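PDB 1ADY: histidyl-trna synthetase from Thermus thermophilus, which attaches L-histidine to tRNA(His), using ATP and passing through a histidyl-adenylate intermediate. Local coordinates for the histidyl-adenosine monophosphate site. Numbering follows the deposited sequence.

The histidyl-adenosine monophosphate site. Residues 81, 83, 112, 114, 119-121, 124, 126, 129-130, 259, 261, 263-264, 281-282, 284-285, 304-306, 308, 311. With HAM (histidyl-adenosine monophosphate), chain B.
Histidyl-adenylate, the activated intermediate of the reaction, lies almost wholly buried across the antiparallel sheet of a class II synthetase core, with Arg112 as the motif 2 arginine and Arg311 as the motif 3 arginine. The histidyl imidazole is held through both of its nitrogens, which would favour histidine over other side chains. HAM NE2 donates to Glu130 OE1 at 2.8 Å, on the syn lone pair of the carboxylate, and Tyr264 OH donates to HAM ND1 at 2.8 Å; the nearby carboxylate would probably favour a proton on NE2. The alpha-amino group, HAM N, donates to Thr83 OG1 and to Tyr263 OH, and Thr83 OG1 itself donates to Tyr263 OH at 2.9 Å, a bond likely to hold the two hydroxyls in register around the amine.

Two arginines, of charge opposite to the alpha-phosphate, approach different oxygens of it. Arg112, bent at chi2 and chi3, presents NH2 to HAM O1P at 3.1 Å, with the oxygen 12° from the guanidinium plane. Arg259 NH2 forms a salt bridge to HAM O2P.

On the ribose, Ala281 O accepts from the 3'-hydroxyl O3' and from Arg311 NH1, the latter in the carbonyl plane on a lone pair at 2.7 Å. The 2'-hydroxyl O2' lies within hydrogen-bonding distance of both Ala281 O and Leu282 O, so its one proton must go to one or be shared, while Gly308 N donates to O2'. For the adenine, the backbone contributes Tyr121 N, donating to HAM N1 at 3.1 Å, 161° at the hydrogen. Arg112 NH2, a side-chain donor, also approaches HAM N7 at 2.9 Å.

Packing clamps the base between two residues. The Phe124 ring, tucked by chi1 between the two backbone arms of its own residue, stacks on the six-membered ring of the HAM adenine, planes 2° apart and centroids 3.8 Å apart. The opposite face receives the Arg311 guanidinium in a cation-pi contact. An alanine at Phe124 would probably loosen the adenine by removing this stack, and with it the CZ that lies against one face of the Arg112 guanidinium. Ala306 CB packs against HAM CB, the beta-carbon of the histidyl group.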
# COMPACT_ATOMS: atom_id res chain seq x y z
N GLU A 81 14.56 2.31 -3.73
CA GLU A 81 14.54 3.58 -3.01
C GLU A 81 13.61 4.55 -3.75
O GLU A 81 13.41 4.42 -4.96
CB GLU A 81 15.98 4.11 -2.90
CG GLU A 81 16.16 5.60 -2.88
CD GLU A 81 16.38 6.19 -4.26
OE1 GLU A 81 16.92 5.49 -5.14
OE2 GLU A 81 16.00 7.35 -4.46
N THR A 83 13.52 8.42 -3.80
CA THR A 83 13.93 9.71 -4.35
C THR A 83 14.00 9.83 -5.87
O THR A 83 13.34 10.67 -6.47
CB THR A 83 15.29 10.12 -3.81
OG1 THR A 83 15.35 9.83 -2.41
CG2 THR A 83 15.52 11.60 -4.05
N ARG A 112 15.30 -4.60 -1.93
CA ARG A 112 16.75 -4.63 -2.06
C ARG A 112 17.24 -6.07 -2.01
O ARG A 112 17.01 -6.78 -1.03
CB ARG A 112 17.41 -3.82 -0.94
CG ARG A 112 18.24 -2.65 -1.45
CD ARG A 112 17.54 -1.33 -1.24
NE ARG A 112 17.87 -0.75 0.06
CZ ARG A 112 17.95 0.55 0.31
NH1 ARG A 112 17.72 1.44 -0.65
NH2 ARG A 112 18.33 0.97 1.51
N GLU A 114 19.59 -7.96 -1.06
CA GLU A 114 20.75 -8.19 -0.22
C GLU A 114 20.45 -9.30 0.77
O GLU A 114 19.29 -9.53 1.13
CB GLU A 114 21.15 -6.91 0.52
CG GLU A 114 20.19 -6.48 1.60
CD GLU A 114 20.34 -5.00 1.96
OE1 GLU A 114 21.49 -4.51 2.02
OE2 GLU A 114 19.30 -4.35 2.15
N GLY A 119 17.14 -6.58 10.73
CA GLY A 119 16.97 -5.20 10.33
C GLY A 119 17.05 -5.08 8.82
O GLY A 119 16.47 -4.16 8.26
N ARG A 120 17.75 -6.00 8.17
CA ARG A 120 17.87 -5.97 6.72
C ARG A 120 16.92 -6.97 6.07
O ARG A 120 17.16 -8.18 6.11
CB ARG A 120 19.31 -6.26 6.29
CG ARG A 120 20.30 -5.19 6.70
CD ARG A 120 21.66 -5.46 6.09
NE ARG A 120 22.67 -4.52 6.57
CZ ARG A 120 23.89 -4.42 6.06
NH1 ARG A 120 24.28 -5.18 5.02
NH2 ARG A 120 24.76 -3.57 6.61
N TYR A 121 15.80 -6.46 5.56
CA TYR A 121 14.81 -7.30 4.89
C TYR A 121 14.99 -7.09 3.40
O TYR A 121 15.57 -6.09 2.97
CB TYR A 121 13.41 -6.85 5.27
CG TYR A 121 13.10 -6.91 6.74
CD1 TYR A 121 13.96 -7.53 7.64
CD2 TYR A 121 11.92 -6.36 7.22
CE1 TYR A 121 13.64 -7.60 9.01
CE2 TYR A 121 11.60 -6.42 8.57
CZ TYR A 121 12.46 -7.04 9.45
OH TYR A 121 12.12 -7.07 10.78
N PHE A 124 11.07 -4.20 2.49
CA PHE A 124 10.80 -3.40 3.67
C PHE A 124 9.88 -2.27 3.25
O PHE A 124 9.53 -2.15 2.08
CB PHE A 124 12.11 -2.87 4.26
CG PHE A 124 13.02 -2.24 3.24
CD1 PHE A 124 13.83 -3.04 2.44
CD2 PHE A 124 13.07 -0.86 3.08
CE1 PHE A 124 14.67 -2.46 1.49
CE2 PHE A 124 13.91 -0.28 2.14
CZ PHE A 124 14.71 -1.08 1.34
N GLN A 126 9.08 2.03 3.84
CA GLN A 126 9.59 3.30 4.35
C GLN A 126 8.72 4.49 3.99
O GLN A 126 8.04 4.47 2.97
CB GLN A 126 11.03 3.54 3.86
CG GLN A 126 11.17 3.80 2.37
CD GLN A 126 12.62 4.04 1.93
OE1 GLN A 126 13.55 3.41 2.45
NE2 GLN A 126 12.80 4.93 0.96
N TYR A 129 9.86 11.46 2.25
CA TYR A 129 9.54 12.89 2.12
C TYR A 129 10.51 13.56 1.16
O TYR A 129 11.70 13.28 1.20
CB TYR A 129 9.60 13.58 3.48
CG TYR A 129 9.55 15.08 3.38
CD1 TYR A 129 8.37 15.74 3.04
CD2 TYR A 129 10.70 15.85 3.59
CE1 TYR A 129 8.33 17.13 2.91
CE2 TYR A 129 10.67 17.23 3.46
CZ TYR A 129 9.49 17.87 3.12
OH TYR A 129 9.46 19.25 3.00
N GLU A 130 10.00 14.51 0.38
CA GLU A 130 10.77 15.23 -0.63
C GLU A 130 10.37 16.70 -0.74
O GLU A 130 9.19 17.04 -0.59
CB GLU A 130 10.55 14.56 -1.99
CG GLU A 130 11.81 14.04 -2.68
CD GLU A 130 12.58 13.04 -1.85
OE1 GLU A 130 13.16 13.45 -0.83
OE2 GLU A 130 12.63 11.84 -2.22
N ARG A 259 26.91 8.81 2.82
CA ARG A 259 25.60 8.22 2.73
C ARG A 259 25.71 7.03 1.77
O ARG A 259 26.73 6.86 1.10
CB ARG A 259 24.60 9.27 2.25
CG ARG A 259 23.18 9.02 2.72
CD ARG A 259 23.02 9.18 4.21
NE ARG A 259 22.04 8.25 4.75
CZ ARG A 259 20.77 8.15 4.36
NH1 ARG A 259 20.28 8.92 3.40
NH2 ARG A 259 19.96 7.30 4.97
N LEU A 261 24.09 6.57 -0.93
CA LEU A 261 23.69 6.92 -2.29
C LEU A 261 24.55 8.05 -2.85
O LEU A 261 24.87 9.01 -2.14
CB LEU A 261 22.20 7.28 -2.31
CG LEU A 261 21.26 6.19 -1.78
CD1 LEU A 261 21.17 6.22 -0.27
CD2 LEU A 261 19.88 6.36 -2.37
N TYR A 263 23.79 10.32 -5.25
CA TYR A 263 23.14 11.55 -5.72
C TYR A 263 23.19 12.70 -4.72
O TYR A 263 22.82 13.83 -5.04
CB TYR A 263 21.70 11.27 -6.18
CG TYR A 263 20.78 10.63 -5.16
CD1 TYR A 263 20.54 11.22 -3.93
CD2 TYR A 263 20.12 9.44 -5.46
CE1 TYR A 263 19.65 10.65 -3.01
CE2 TYR A 263 19.24 8.87 -4.56
CZ TYR A 263 19.00 9.48 -3.33
OH TYR A 263 18.12 8.92 -2.44
N TYR A 264 23.67 12.40 -3.51
CA TYR A 264 23.78 13.39 -2.45
C TYR A 264 24.81 14.47 -2.71
O TYR A 264 25.93 14.20 -3.14
CB TYR A 264 24.10 12.71 -1.12
CG TYR A 264 22.92 11.99 -0.53
CD1 TYR A 264 21.82 12.70 -0.05
CD2 TYR A 264 22.90 10.60 -0.46
CE1 TYR A 264 20.72 12.03 0.48
CE2 TYR A 264 21.81 9.93 0.06
CZ TYR A 264 20.73 10.65 0.53
OH TYR A 264 19.66 9.98 1.07
N ALA A 281 20.17 2.90 12.13
CA ALA A 281 19.63 3.98 11.32
C ALA A 281 18.11 3.91 11.16
O ALA A 281 17.62 3.19 10.29
CB ALA A 281 20.31 3.99 9.96
N LEU A 282 17.38 4.66 11.98
CA LEU A 282 15.93 4.67 11.85
C LEU A 282 15.56 5.27 10.49
O LEU A 282 14.69 4.75 9.79
CB LEU A 282 15.28 5.50 12.96
CG LEU A 282 15.42 4.93 14.37
CD1 LEU A 282 14.64 5.80 15.35
CD2 LEU A 282 14.90 3.49 14.40
N GLY A 284 17.17 8.26 7.15
CA GLY A 284 18.24 9.08 6.62
C GLY A 284 17.81 9.88 5.41
O GLY A 284 16.75 9.63 4.83
N GLY A 285 18.63 10.86 5.03
CA GLY A 285 18.31 11.69 3.89
C GLY A 285 19.37 12.74 3.65
O GLY A 285 20.42 12.71 4.29
N GLY A 304 15.32 15.75 1.20
CA GLY A 304 14.31 14.84 1.69
C GLY A 304 14.88 13.73 2.54
O GLY A 304 16.09 13.64 2.73
N PHE A 305 14.01 12.84 3.01
CA PHE A 305 14.45 11.74 3.85
C PHE A 305 13.53 10.55 3.68
O PHE A 305 12.54 10.63 2.94
CB PHE A 305 14.46 12.17 5.32
CG PHE A 305 13.09 12.43 5.89
CD1 PHE A 305 12.35 11.39 6.47
CD2 PHE A 305 12.53 13.70 5.83
CE1 PHE A 305 11.07 11.62 6.98
CE2 PHE A 305 11.25 13.94 6.34
CZ PHE A 305 10.52 12.90 6.91
N ALA A 306 13.84 9.47 4.38
CA ALA A 306 13.05 8.25 4.34
C ALA A 306 13.45 7.39 5.53
O ALA A 306 14.63 7.19 5.78
CB ALA A 306 13.30 7.51 3.05
N GLY A 308 12.77 3.66 7.76
CA GLY A 308 12.24 2.31 7.72
C GLY A 308 11.20 2.05 8.79
O GLY A 308 11.52 2.04 9.98
N ARG A 311 12.20 -0.65 11.26
CA ARG A 311 13.19 -0.17 12.22
C ARG A 311 12.47 0.64 13.29
O ARG A 311 12.65 0.40 14.49
CB ARG A 311 14.23 0.70 11.52
CG ARG A 311 15.07 0.00 10.45
CD ARG A 311 16.29 -0.67 11.04
NE ARG A 311 17.17 -1.28 10.04
CZ ARG A 311 17.95 -0.61 9.20
NH1 ARG A 311 17.99 0.72 9.21
NH2 ARG A 311 18.75 -1.27 8.37
P HAM B . 18.72 4.83 2.66
O1P HAM B . 19.08 3.99 1.50
O2P HAM B . 19.84 5.20 3.55
O3P HAM B . 17.94 6.12 2.09
O5' HAM B . 17.69 4.09 3.63
C5' HAM B . 16.94 4.88 4.56
C4' HAM B . 16.27 4.02 5.61
O4' HAM B . 15.60 2.91 4.98
C3' HAM B . 17.27 3.38 6.55
O3' HAM B . 17.68 4.21 7.64
C2' HAM B . 16.42 2.24 7.10
O2' HAM B . 15.52 2.68 8.13
C1' HAM B . 15.66 1.79 5.86
N9 HAM B . 16.23 0.63 5.16
C8 HAM B . 17.15 0.63 4.18
N7 HAM B . 17.52 -0.61 3.83
C5 HAM B . 16.77 -1.37 4.63
C6 HAM B . 16.80 -2.78 4.67
N6 HAM B . 17.61 -3.45 3.90
N1 HAM B . 15.95 -3.36 5.53
C2 HAM B . 15.15 -2.64 6.31
N3 HAM B . 15.14 -1.30 6.30
C4 HAM B . 15.96 -0.66 5.44
C HAM B . 17.11 6.36 0.94
O HAM B . 16.53 5.44 0.40
CA HAM B . 16.98 7.76 0.36
N HAM B . 16.32 7.72 -0.93
CB HAM B . 16.21 8.69 1.31
CG HAM B . 16.05 10.08 0.79
CD2 HAM B . 14.94 10.77 0.41
ND1 HAM B . 17.12 10.89 0.49
CE1 HAM B . 16.69 12.00 -0.07
NE2 HAM B . 15.37 11.95 -0.14